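Local atomic coordinates of transmembrane protease (Mus musculus, PDB entry 2E7V), a protein that is probably a membrane-bound serine protease that cleaves peptide bonds, represented here by its SEA domain alone. Residues Ser10-Val16 / Asn104-Ser110; Ile41-Phe45 / Val73-Phe77; Leu33-Glu38 / Thr57-Leu62; Ala4-His8 / Asn84-Lys89. All coordinates share one frame. Numbering follows the deposited sequence.

Contact 1: residues Ser10-Val16 / Asn104-Ser110; sequences SFQILNV and NLEIAPS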
# COMPACT_ATOMS: atom_id res chain seq x y z
N SER A 10 7.50 -2.47 -1.08
CA SER A 10 6.82 -3.57 -1.75
C SER A 10 5.85 -4.11 -0.71
O SER A 10 6.27 -4.60 0.35
CB SER A 10 7.81 -4.65 -2.17
OG SER A 10 8.68 -4.18 -3.18
N PHE A 11 4.57 -3.98 -1.00
CA PHE A 11 3.53 -4.42 -0.08
C PHE A 11 2.91 -5.73 -0.50
O PHE A 11 2.53 -5.91 -1.67
CB PHE A 11 2.38 -3.41 -0.04
CG PHE A 11 2.73 -2.09 0.56
CD1 PHE A 11 2.62 -1.88 1.93
CD2 PHE A 11 3.12 -1.03 -0.26
CE1 PHE A 11 2.88 -0.62 2.49
CE2 PHE A 11 3.39 0.22 0.29
CZ PHE A 11 3.26 0.43 1.67
N GLN A 12 2.79 -6.64 0.44
CA GLN A 12 2.13 -7.91 0.15
C GLN A 12 0.65 -7.55 -0.02
O GLN A 12 0.06 -6.91 0.86
CB GLN A 12 2.31 -8.89 1.31
CG GLN A 12 3.70 -9.50 1.42
CD GLN A 12 4.46 -9.04 2.65
OE1 GLN A 12 5.22 -8.06 2.60
NE2 GLN A 12 4.25 -9.73 3.77
N ILE A 13 0.04 -7.94 -1.13
CA ILE A 13 -1.37 -7.62 -1.36
C ILE A 13 -2.17 -8.85 -0.96
O ILE A 13 -2.34 -9.79 -1.73
CB ILE A 13 -1.63 -7.24 -2.84
CG1 ILE A 13 -0.71 -6.07 -3.24
CG2 ILE A 13 -3.09 -6.84 -3.04
CD1 ILE A 13 -0.80 -4.84 -2.30
N LEU A 14 -2.67 -8.83 0.28
CA LEU A 14 -3.41 -9.94 0.85
C LEU A 14 -4.73 -10.30 0.18
O LEU A 14 -5.45 -9.44 -0.32
CB LEU A 14 -3.65 -9.69 2.34
CG LEU A 14 -2.47 -9.21 3.20
CD1 LEU A 14 -2.92 -9.04 4.65
CD2 LEU A 14 -1.33 -10.22 3.13
N ASN A 15 -5.03 -11.59 0.17
CA ASN A 15 -6.28 -12.12 -0.35
C ASN A 15 -6.57 -11.92 -1.84
O ASN A 15 -7.74 -11.87 -2.25
CB ASN A 15 -7.42 -11.56 0.51
CG ASN A 15 -7.14 -11.70 2.00
OD1 ASN A 15 -7.54 -10.86 2.82
ND2 ASN A 15 -6.45 -12.78 2.36
N VAL A 16 -5.52 -11.80 -2.65
CA VAL A 16 -5.70 -11.64 -4.09
C VAL A 16 -4.78 -12.62 -4.82
O VAL A 16 -3.56 -12.60 -4.63
CB VAL A 16 -5.36 -10.21 -4.58
CG1 VAL A 16 -5.62 -10.10 -6.07
CG2 VAL A 16 -6.18 -9.19 -3.82
N ASN A 104 4.09 -7.30 8.79
CA ASN A 104 4.62 -7.20 7.43
C ASN A 104 4.12 -5.95 6.72
O ASN A 104 3.06 -5.42 7.06
CB ASN A 104 4.15 -8.38 6.57
CG ASN A 104 4.91 -9.64 6.83
OD1 ASN A 104 4.50 -10.48 7.64
ND2 ASN A 104 6.04 -9.79 6.14
N LEU A 105 4.88 -5.51 5.73
CA LEU A 105 4.46 -4.37 4.94
C LEU A 105 3.39 -5.02 4.05
O LEU A 105 3.71 -5.74 3.10
CB LEU A 105 5.61 -3.83 4.09
CG LEU A 105 6.56 -2.91 4.85
CD1 LEU A 105 7.93 -2.89 4.18
CD2 LEU A 105 5.96 -1.52 4.90
N GLU A 106 2.13 -4.77 4.40
CA GLU A 106 1.01 -5.35 3.68
C GLU A 106 -0.17 -4.40 3.55
O GLU A 106 -0.26 -3.38 4.24
CB GLU A 106 0.55 -6.63 4.38
CG GLU A 106 0.12 -6.40 5.84
CD GLU A 106 -0.15 -7.69 6.61
OE1 GLU A 106 0.58 -8.67 6.39
OE2 GLU A 106 -1.09 -7.71 7.45
N ILE A 107 -1.08 -4.76 2.65
CA ILE A 107 -2.29 -4.01 2.38
C ILE A 107 -3.34 -5.04 1.99
O ILE A 107 -3.08 -5.88 1.11
CB ILE A 107 -2.10 -3.04 1.19
CG1 ILE A 107 -0.98 -2.05 1.49
CG2 ILE A 107 -3.42 -2.31 0.90
CD1 ILE A 107 -0.76 -1.02 0.40
N ALA A 108 -4.51 -5.00 2.62
CA ALA A 108 -5.58 -5.94 2.29
C ALA A 108 -6.76 -5.21 1.63
O ALA A 108 -7.54 -4.54 2.31
CB ALA A 108 -6.06 -6.67 3.55
N PRO A 109 -6.91 -5.32 0.30
CA PRO A 109 -8.02 -4.66 -0.39
C PRO A 109 -9.31 -5.12 0.26
O PRO A 109 -10.26 -4.35 0.40
CB PRO A 109 -7.88 -5.16 -1.84
CG PRO A 109 -6.41 -5.34 -1.98
CD PRO A 109 -6.02 -6.00 -0.66
N SER A 110 -9.34 -6.40 0.66
CA SER A 110 -10.47 -6.98 1.37
C SER A 110 -9.93 -7.87 2.50
O SER A 110 -8.98 -8.63 2.31
CB SER A 110 -11.35 -7.81 0.45
OG SER A 110 -12.57 -8.12 1.12
O HOH W 1 -8.10 -8.48 -1.05

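Contact 2: residues Ile41-Phe45 / Val73-Phe77; sequences ITDEF and VVMKF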
# COMPACT_ATOMS: atom_id res chain seq x y z
N ILE A 41 -4.01 3.81 0.56
CA ILE A 41 -2.83 4.50 1.07
C ILE A 41 -3.13 5.99 1.22
O ILE A 41 -2.79 6.61 2.24
CB ILE A 41 -1.61 4.28 0.14
CG1 ILE A 41 -1.15 2.82 0.25
CG2 ILE A 41 -0.47 5.22 0.51
CD1 ILE A 41 -0.13 2.41 -0.82
N THR A 42 -3.79 6.56 0.21
CA THR A 42 -4.14 7.99 0.25
C THR A 42 -5.03 8.30 1.45
O THR A 42 -4.79 9.27 2.18
CB THR A 42 -4.85 8.43 -1.06
OG1 THR A 42 -3.97 8.21 -2.17
CG2 THR A 42 -5.22 9.92 -1.00
N ASP A 43 -6.07 7.49 1.66
CA ASP A 43 -6.98 7.69 2.79
C ASP A 43 -6.24 7.62 4.14
O ASP A 43 -6.52 8.42 5.04
CB ASP A 43 -8.09 6.63 2.79
CG ASP A 43 -9.12 6.86 1.70
OD1 ASP A 43 -9.86 5.90 1.38
OD2 ASP A 43 -9.22 7.99 1.18
N GLU A 44 -5.32 6.68 4.29
CA GLU A 44 -4.59 6.55 5.55
C GLU A 44 -3.77 7.80 5.86
O GLU A 44 -3.81 8.32 6.98
CB GLU A 44 -3.65 5.34 5.53
CG GLU A 44 -4.36 4.00 5.54
CD GLU A 44 -5.36 3.88 6.67
OE1 GLU A 44 -5.07 4.35 7.79
OE2 GLU A 44 -6.45 3.30 6.43
N PHE A 45 -3.02 8.30 4.88
CA PHE A 45 -2.21 9.48 5.14
C PHE A 45 -3.06 10.72 5.34
O PHE A 45 -2.70 11.60 6.13
CB PHE A 45 -1.19 9.70 4.03
CG PHE A 45 -0.07 8.70 4.05
CD1 PHE A 45 -0.06 7.62 3.18
CD2 PHE A 45 0.98 8.84 4.95
CE1 PHE A 45 0.97 6.69 3.20
CE2 PHE A 45 2.02 7.91 4.99
CZ PHE A 45 2.01 6.83 4.11
N VAL A 73 5.04 0.26 -4.58
CA VAL A 73 4.37 1.56 -4.41
C VAL A 73 5.31 2.73 -4.12
O VAL A 73 6.20 2.63 -3.26
CB VAL A 73 3.34 1.45 -3.24
CG1 VAL A 73 2.64 2.79 -3.01
CG2 VAL A 73 2.35 0.35 -3.54
N VAL A 74 5.11 3.84 -4.83
CA VAL A 74 5.91 5.04 -4.60
C VAL A 74 5.02 6.04 -3.86
O VAL A 74 3.84 6.18 -4.18
CB VAL A 74 6.38 5.70 -5.93
CG1 VAL A 74 6.91 7.11 -5.65
CG2 VAL A 74 7.50 4.87 -6.57
N MET A 75 5.58 6.71 -2.85
CA MET A 75 4.84 7.71 -2.09
C MET A 75 5.65 9.00 -2.08
O MET A 75 6.86 8.99 -1.78
CB MET A 75 4.61 7.23 -0.64
CG MET A 75 3.68 6.00 -0.50
SD MET A 75 3.92 5.10 1.08
CE MET A 75 5.43 4.25 0.66
N LYS A 76 4.99 10.11 -2.43
CA LYS A 76 5.63 11.43 -2.47
C LYS A 76 5.16 12.36 -1.34
O LYS A 76 3.94 12.50 -1.11
CB LYS A 76 5.35 12.14 -3.80
CG LYS A 76 5.97 13.54 -3.88
CD LYS A 76 5.81 14.19 -5.24
CE LYS A 76 6.65 15.46 -5.32
NZ LYS A 76 6.60 16.10 -6.66
N PHE A 77 6.12 12.99 -0.66
CA PHE A 77 5.84 13.91 0.44
C PHE A 77 6.57 15.25 0.27
O PHE A 77 7.63 15.32 -0.36
CB PHE A 77 6.26 13.32 1.79
CG PHE A 77 5.60 12.02 2.12
CD1 PHE A 77 6.09 10.83 1.59
CD2 PHE A 77 4.45 11.99 2.92
CE1 PHE A 77 5.44 9.62 1.85
CE2 PHE A 77 3.80 10.79 3.18
CZ PHE A 77 4.29 9.60 2.64

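Contact 3: residues Leu33-Glu38 / Thr57-Leu62; sequences LSERIE and THVVKL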
# COMPACT_ATOMS: atom_id res chain seq x y z
N LEU A 33 -7.29 -2.86 -9.22
CA LEU A 33 -6.59 -3.27 -8.01
C LEU A 33 -5.58 -2.16 -7.63
O LEU A 33 -5.44 -1.83 -6.46
CB LEU A 33 -5.85 -4.59 -8.21
CG LEU A 33 -4.96 -4.97 -7.02
CD1 LEU A 33 -5.82 -5.05 -5.76
CD2 LEU A 33 -4.23 -6.28 -7.28
N SER A 34 -4.89 -1.61 -8.63
CA SER A 34 -3.92 -0.54 -8.38
C SER A 34 -4.60 0.70 -7.83
O SER A 34 -4.08 1.38 -6.95
CB SER A 34 -3.17 -0.18 -9.67
OG SER A 34 -2.19 -1.15 -9.97
N GLU A 35 -5.79 0.98 -8.36
CA GLU A 35 -6.56 2.14 -7.93
C GLU A 35 -7.05 1.97 -6.49
O GLU A 35 -7.04 2.93 -5.72
CB GLU A 35 -7.74 2.34 -8.89
CG GLU A 35 -8.71 3.42 -8.49
CD GLU A 35 -9.82 3.57 -9.52
OE1 GLU A 35 -9.52 4.00 -10.65
OE2 GLU A 35 -10.98 3.24 -9.19
N ARG A 36 -7.47 0.76 -6.13
CA ARG A 36 -7.95 0.49 -4.78
C ARG A 36 -6.80 0.65 -3.78
O ARG A 36 -6.96 1.25 -2.71
CB ARG A 36 -8.53 -0.93 -4.70
CG ARG A 36 -8.88 -1.41 -3.28
CD ARG A 36 -9.84 -0.46 -2.56
NE ARG A 36 -10.11 -0.87 -1.18
CZ ARG A 36 -10.61 -0.05 -0.25
NH1 ARG A 36 -10.90 1.20 -0.56
NH2 ARG A 36 -10.81 -0.48 0.99
N ILE A 37 -5.64 0.11 -4.14
CA ILE A 37 -4.45 0.20 -3.30
C ILE A 37 -4.03 1.67 -3.11
O ILE A 37 -3.69 2.09 -1.99
CB ILE A 37 -3.30 -0.64 -3.91
CG1 ILE A 37 -3.62 -2.13 -3.74
CG2 ILE A 37 -1.96 -0.30 -3.22
CD1 ILE A 37 -2.75 -3.06 -4.56
N GLU A 38 -4.08 2.44 -4.19
CA GLU A 38 -3.71 3.87 -4.13
C GLU A 38 -4.70 4.67 -3.27
O GLU A 38 -4.31 5.59 -2.54
CB GLU A 38 -3.64 4.45 -5.55
CG GLU A 38 -2.38 4.01 -6.30
CD GLU A 38 -2.45 4.25 -7.81
OE1 GLU A 38 -1.52 3.80 -8.51
OE2 GLU A 38 -3.44 4.87 -8.28
N THR A 57 0.34 9.07 -4.19
CA THR A 57 0.96 7.76 -4.29
C THR A 57 0.55 7.04 -5.58
O THR A 57 -0.43 7.40 -6.23
CB THR A 57 0.56 6.88 -3.10
OG1 THR A 57 1.32 5.67 -3.11
CG2 THR A 57 -0.93 6.54 -3.17
N HIS A 58 1.33 6.03 -5.94
CA HIS A 58 1.01 5.27 -7.13
C HIS A 58 1.75 3.95 -7.18
O HIS A 58 2.92 3.85 -6.79
CB HIS A 58 1.31 6.10 -8.39
CG HIS A 58 2.76 6.22 -8.73
ND1 HIS A 58 3.34 5.52 -9.77
CD2 HIS A 58 3.74 7.00 -8.21
CE1 HIS A 58 4.61 5.87 -9.87
NE2 HIS A 58 4.88 6.76 -8.94
N VAL A 59 1.01 2.94 -7.62
CA VAL A 59 1.53 1.60 -7.77
C VAL A 59 2.39 1.63 -9.04
O VAL A 59 1.89 1.95 -10.13
CB VAL A 59 0.35 0.60 -7.92
CG1 VAL A 59 0.85 -0.77 -8.36
CG2 VAL A 59 -0.41 0.49 -6.61
N VAL A 60 3.68 1.33 -8.91
CA VAL A 60 4.58 1.33 -10.06
C VAL A 60 4.46 0.02 -10.81
O VAL A 60 4.75 -0.06 -12.00
CB VAL A 60 6.04 1.56 -9.64
CG1 VAL A 60 6.16 2.90 -8.93
CG2 VAL A 60 6.50 0.44 -8.75
N LYS A 61 4.05 -1.03 -10.09
CA LYS A 61 3.85 -2.32 -10.71
C LYS A 61 3.38 -3.37 -9.72
O LYS A 61 3.60 -3.26 -8.51
CB LYS A 61 5.11 -2.79 -11.44
CG LYS A 61 6.09 -3.59 -10.64
CD LYS A 61 7.02 -4.33 -11.60
CE LYS A 61 6.23 -5.20 -12.56
NZ LYS A 61 7.08 -5.90 -13.58
N LEU A 62 2.69 -4.37 -10.26
CA LEU A 62 2.17 -5.48 -9.48
C LEU A 62 3.02 -6.67 -9.86
O LEU A 62 3.16 -6.99 -11.04
CB LEU A 62 0.71 -5.75 -9.83
CG LEU A 62 -0.26 -4.63 -9.44
CD1 LEU A 62 -1.67 -4.96 -9.93
CD2 LEU A 62 -0.23 -4.46 -7.92
O HOH W 2 -1.12 2.41 -10.73

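Contact 4: residues Ala4-His8 / Asn84-Lys89; sequences AYFYH and NRKVMK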
# COMPACT_ATOMS: atom_id res chain seq x y z
N ALA A 4 10.87 18.09 -1.60
CA ALA A 4 10.12 16.88 -1.91
C ALA A 4 10.91 15.62 -1.54
O ALA A 4 12.13 15.57 -1.69
CB ALA A 4 9.78 16.85 -3.39
N TYR A 5 10.19 14.61 -1.05
CA TYR A 5 10.78 13.33 -0.67
C TYR A 5 9.97 12.21 -1.28
O TYR A 5 8.74 12.29 -1.36
CB TYR A 5 10.77 13.16 0.86
CG TYR A 5 11.91 13.83 1.60
CD1 TYR A 5 11.79 14.14 2.95
CD2 TYR A 5 13.12 14.11 0.96
CE1 TYR A 5 12.84 14.73 3.65
CE2 TYR A 5 14.18 14.69 1.66
CZ TYR A 5 14.03 15.00 3.00
OH TYR A 5 15.08 15.57 3.69
N PHE A 6 10.66 11.15 -1.70
CA PHE A 6 10.00 9.98 -2.25
C PHE A 6 10.37 8.75 -1.42
O PHE A 6 11.53 8.59 -0.99
CB PHE A 6 10.42 9.73 -3.69
CG PHE A 6 9.83 10.69 -4.67
CD1 PHE A 6 8.55 10.49 -5.17
CD2 PHE A 6 10.55 11.81 -5.09
CE1 PHE A 6 7.99 11.39 -6.08
CE2 PHE A 6 10.00 12.72 -6.00
CZ PHE A 6 8.72 12.51 -6.50
N TYR A 7 9.38 7.90 -1.19
CA TYR A 7 9.58 6.67 -0.47
C TYR A 7 8.87 5.59 -1.28
O TYR A 7 7.87 5.86 -1.94
CB TYR A 7 8.95 6.75 0.93
CG TYR A 7 9.70 7.68 1.84
CD1 TYR A 7 10.70 7.20 2.69
CD2 TYR A 7 9.46 9.05 1.79
CE1 TYR A 7 11.46 8.09 3.48
CE2 TYR A 7 10.21 9.93 2.56
CZ TYR A 7 11.20 9.45 3.39
OH TYR A 7 11.93 10.36 4.13
N HIS A 8 9.40 4.38 -1.23
CA HIS A 8 8.78 3.27 -1.93
C HIS A 8 8.93 2.01 -1.11
O HIS A 8 9.87 1.88 -0.32
CB HIS A 8 9.41 3.07 -3.32
CG HIS A 8 10.83 2.59 -3.29
ND1 HIS A 8 11.90 3.44 -3.14
CD2 HIS A 8 11.36 1.35 -3.41
CE1 HIS A 8 13.03 2.75 -3.16
NE2 HIS A 8 12.72 1.47 -3.32
N ASN A 84 15.56 15.67 7.08
CA ASN A 84 16.10 14.31 7.16
C ASN A 84 15.15 13.28 6.56
O ASN A 84 13.95 13.28 6.85
CB ASN A 84 16.37 13.94 8.62
CG ASN A 84 16.86 12.51 8.77
OD1 ASN A 84 16.78 11.92 9.84
ND2 ASN A 84 17.39 11.95 7.69
N ARG A 85 15.69 12.40 5.74
CA ARG A 85 14.88 11.36 5.13
C ARG A 85 14.58 10.27 6.15
O ARG A 85 13.62 9.51 6.00
CB ARG A 85 15.58 10.78 3.90
CG ARG A 85 17.04 10.44 4.10
CD ARG A 85 17.56 9.73 2.85
NE ARG A 85 18.98 9.37 2.93
CZ ARG A 85 19.46 8.19 2.56
NH1 ARG A 85 18.65 7.25 2.10
NH2 ARG A 85 20.77 7.95 2.63
N LYS A 86 15.40 10.19 7.20
CA LYS A 86 15.23 9.21 8.26
C LYS A 86 14.03 9.60 9.12
O LYS A 86 13.23 8.76 9.52
CB LYS A 86 16.48 9.15 9.15
CG LYS A 86 17.77 8.74 8.44
CD LYS A 86 17.83 7.24 8.16
CE LYS A 86 16.94 6.81 7.00
NZ LYS A 86 17.33 7.49 5.74
N VAL A 87 13.92 10.90 9.41
CA VAL A 87 12.83 11.42 10.20
C VAL A 87 11.49 11.18 9.51
O VAL A 87 10.57 10.61 10.10
CB VAL A 87 12.99 12.93 10.43
CG1 VAL A 87 11.79 13.48 11.20
CG2 VAL A 87 14.27 13.19 11.19
N MET A 88 11.40 11.60 8.26
CA MET A 88 10.17 11.42 7.49
C MET A 88 9.79 9.95 7.47
O MET A 88 8.62 9.58 7.56
CB MET A 88 10.36 11.94 6.07
CG MET A 88 9.12 11.86 5.19
SD MET A 88 7.73 12.78 5.85
CE MET A 88 8.52 14.35 6.29
N LYS A 89 10.80 9.09 7.36
CA LYS A 89 10.58 7.65 7.31
C LYS A 89 9.89 7.11 8.56
O LYS A 89 8.95 6.34 8.44
CB LYS A 89 11.92 6.94 7.09
CG LYS A 89 11.84 5.44 7.00
CD LYS A 89 13.17 4.95 6.42
CE LYS A 89 13.34 3.46 6.49
NZ LYS A 89 14.70 3.11 5.97

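Contact 1: residues Ser10-Val16 / Asn104-Ser110
Three backbone hydrogen bonds join the two segments as parallel strands. Q12 N donates to L105 O (3.0 Å), I107 N donates to Q12 O (3.0 Å) and L14 N donates to I107 O (3.1 Å), so Q12 pairs with E106 and I13 with I107. CA-H...O contacts back them up: F11 CA lies 3.4 Å from L105 O, and I13 CA 3.5 Å from I107 O. Past the paired residues the two segments are bridged by water 1, which donates to L14 O (2.9 Å) and accepts from S110 N (3.0 Å). Here segment 10-16 turns away in a type II turn from I13 to V16, with N15 at positive phi. Packing differs on the two sides of the pair. On the side of I13 and I107, I107 CD1 sits over the F11 ring, 3.8 Å from its centroid, as a CH-pi contact; I13 CG2 meets P109 CG at 3.8 Å, and helix 28-46 covers this face through I37, M40 and I41. On the other side Q12 and E106 bring their CB atoms to 4.2 Å, while the E106 carboxylate is held by S102 OG and S101 N. L14 CB packs on A108 CB at 4.0 Å. Main-chain bonds thus set the register of this short edge strand; at this pair I13 and I107 turn an apolar surface to helix 28-46, while Q12 and E106 lie on the other, more polar side.

Contact 2: residues Ile41-Phe45 / Val73-Phe77
This is a buried helix-on-sheet contact in the core of the SEA domain, where the C-terminal part of helix 28-46 packs over strand 68-78, running in roughly the same direction. The short axes run 11.3 Å apart at closest approach and cross at -33°, so backbones stay well separated and side chains fill the gap. I41 and F45, one helical turn apart and linked by the F45 N to I41 O hydrogen bond (3.1 Å), supply the helix side; V73, M75 and F77, every second residue of the strand, supply the other. I41 CD1 packs on V73 CG1 at 3.6 Å, and I41 CG2 reaches M75 CG at 4.3 Å. Further along, M75 SD lies 4.0 Å from F45 CE1 in an oblique Met-aromatic contact, 5.0 Å from the ring centroid. F77 then points its edge at the face of F45 in a T-shaped pair: centroids are 5.3 Å apart, planes meet at 71°, and F45 CE2 is 3.7 Å from F77 CZ. F45 also stacks with F54 and touches V95 and L96 of helix 85-96, which closes on the same core. No hydrogen bond crosses between the segments. Cohesion therefore rests on van der Waals, sulfur-aromatic and aromatic contacts, which depend on close shape matching and on the exclusion of water from this core.

Contact 3: residues Leu33-Glu38 / Thr57-Leu62
V59 and L62 form the apolar centre, facing L33 and I37 on one side of helix 28-46. I37 CG2 meets V59 CG2 at 3.8 Å, L33 CD2 meets L62 CD1 at 3.9 Å, and I37 CD1 lies 4.4 Å from L62 CD2. S34 fits between the two strand residues, its OG 3.5 Å from V59 CG1 and 3.8 Å from L62 CD1; the hydroxyl is bonded back to Y30 O within the helix. The spacing of V59 and L62 follows from a classic beta bulge: V60 and K61 both face D72 of the next strand, so L62 rather than K61 points back to the helix. At the polar edge E38 extends its carboxylate to the strand and OE1 accepts a hydrogen bond from V59 N (2.8 Å). Water 2 donates to the same E38 OE1 (2.6 Å) and to V59 O (3.1 Å), linking the carboxylate to both main-chain polar groups of V59. Beside it, T57 CG2 packs against E38 O at 3.6 Å. The axes of segments 33-38 and 57-62 come within 7.7 Å, with 142° between their N-to-C directions: an alpha-helix packed on an edge strand of the antiparallel part of the sheet, as expected of the alpha/beta sandwich of SEA domains.

Contact 4: residues Ala4-His8 / Asn84-Lys89
Y7 and Y5, two residues apart on strand 4-14, bury the most surface here, and M88 of helix 85-96 is their main apolar partner. Y7 OH donates a hydrogen bond to R85 O (2.7 Å), a carbonyl in the first helical turn that also accepts from K89 N (3.2 Å). The same ring passes close to the helix, with Y7 CE2 3.4 Å from M88 CG and Y7 CE1 3.8 Å from K89 CB. Y5 reaches the beginning of the segment, where its OH accepts a weak hydrogen bond from N84 N (3.4 Å); Y5 CD1 also packs on M88 CB at 4.1 Å. M88 starts out toward the strand, but its end leads away to L50 and S79. With the short axes 9.9 Å apart and crossing at -58°, two long aromatic side chains span the gap. At this surface site the start of helix 85-96 is tied to strand 4-14, whose Y5 and Y7 are in turn backbone-bonded to F77 and M75 of strand 68-78.

How the contacts relate
From the N terminus, strand 4-14 serves first contact 4 and then contact 1, whose partners follow late in the chain as helix 85-96 and strand 106-107; these two long closures cross. Contacts 2 and 3 fall within both. They start on helix 28-46, cross each other, and return to it strands 68-78 and 54-65, neighbours in the sheet, where V74 N and H58 O lie 2.9 Å apart. Contacts 1, 2 and 3 share a core beneath the first helix: I107 CD1 is 3.7 Å from I41 CD1, and I13 CD1 3.5 Å from I37 CD1. Contact 4 joins contact 2 through the sheet but does not touch contact 3. Together they bind both helices to the four-stranded sheet.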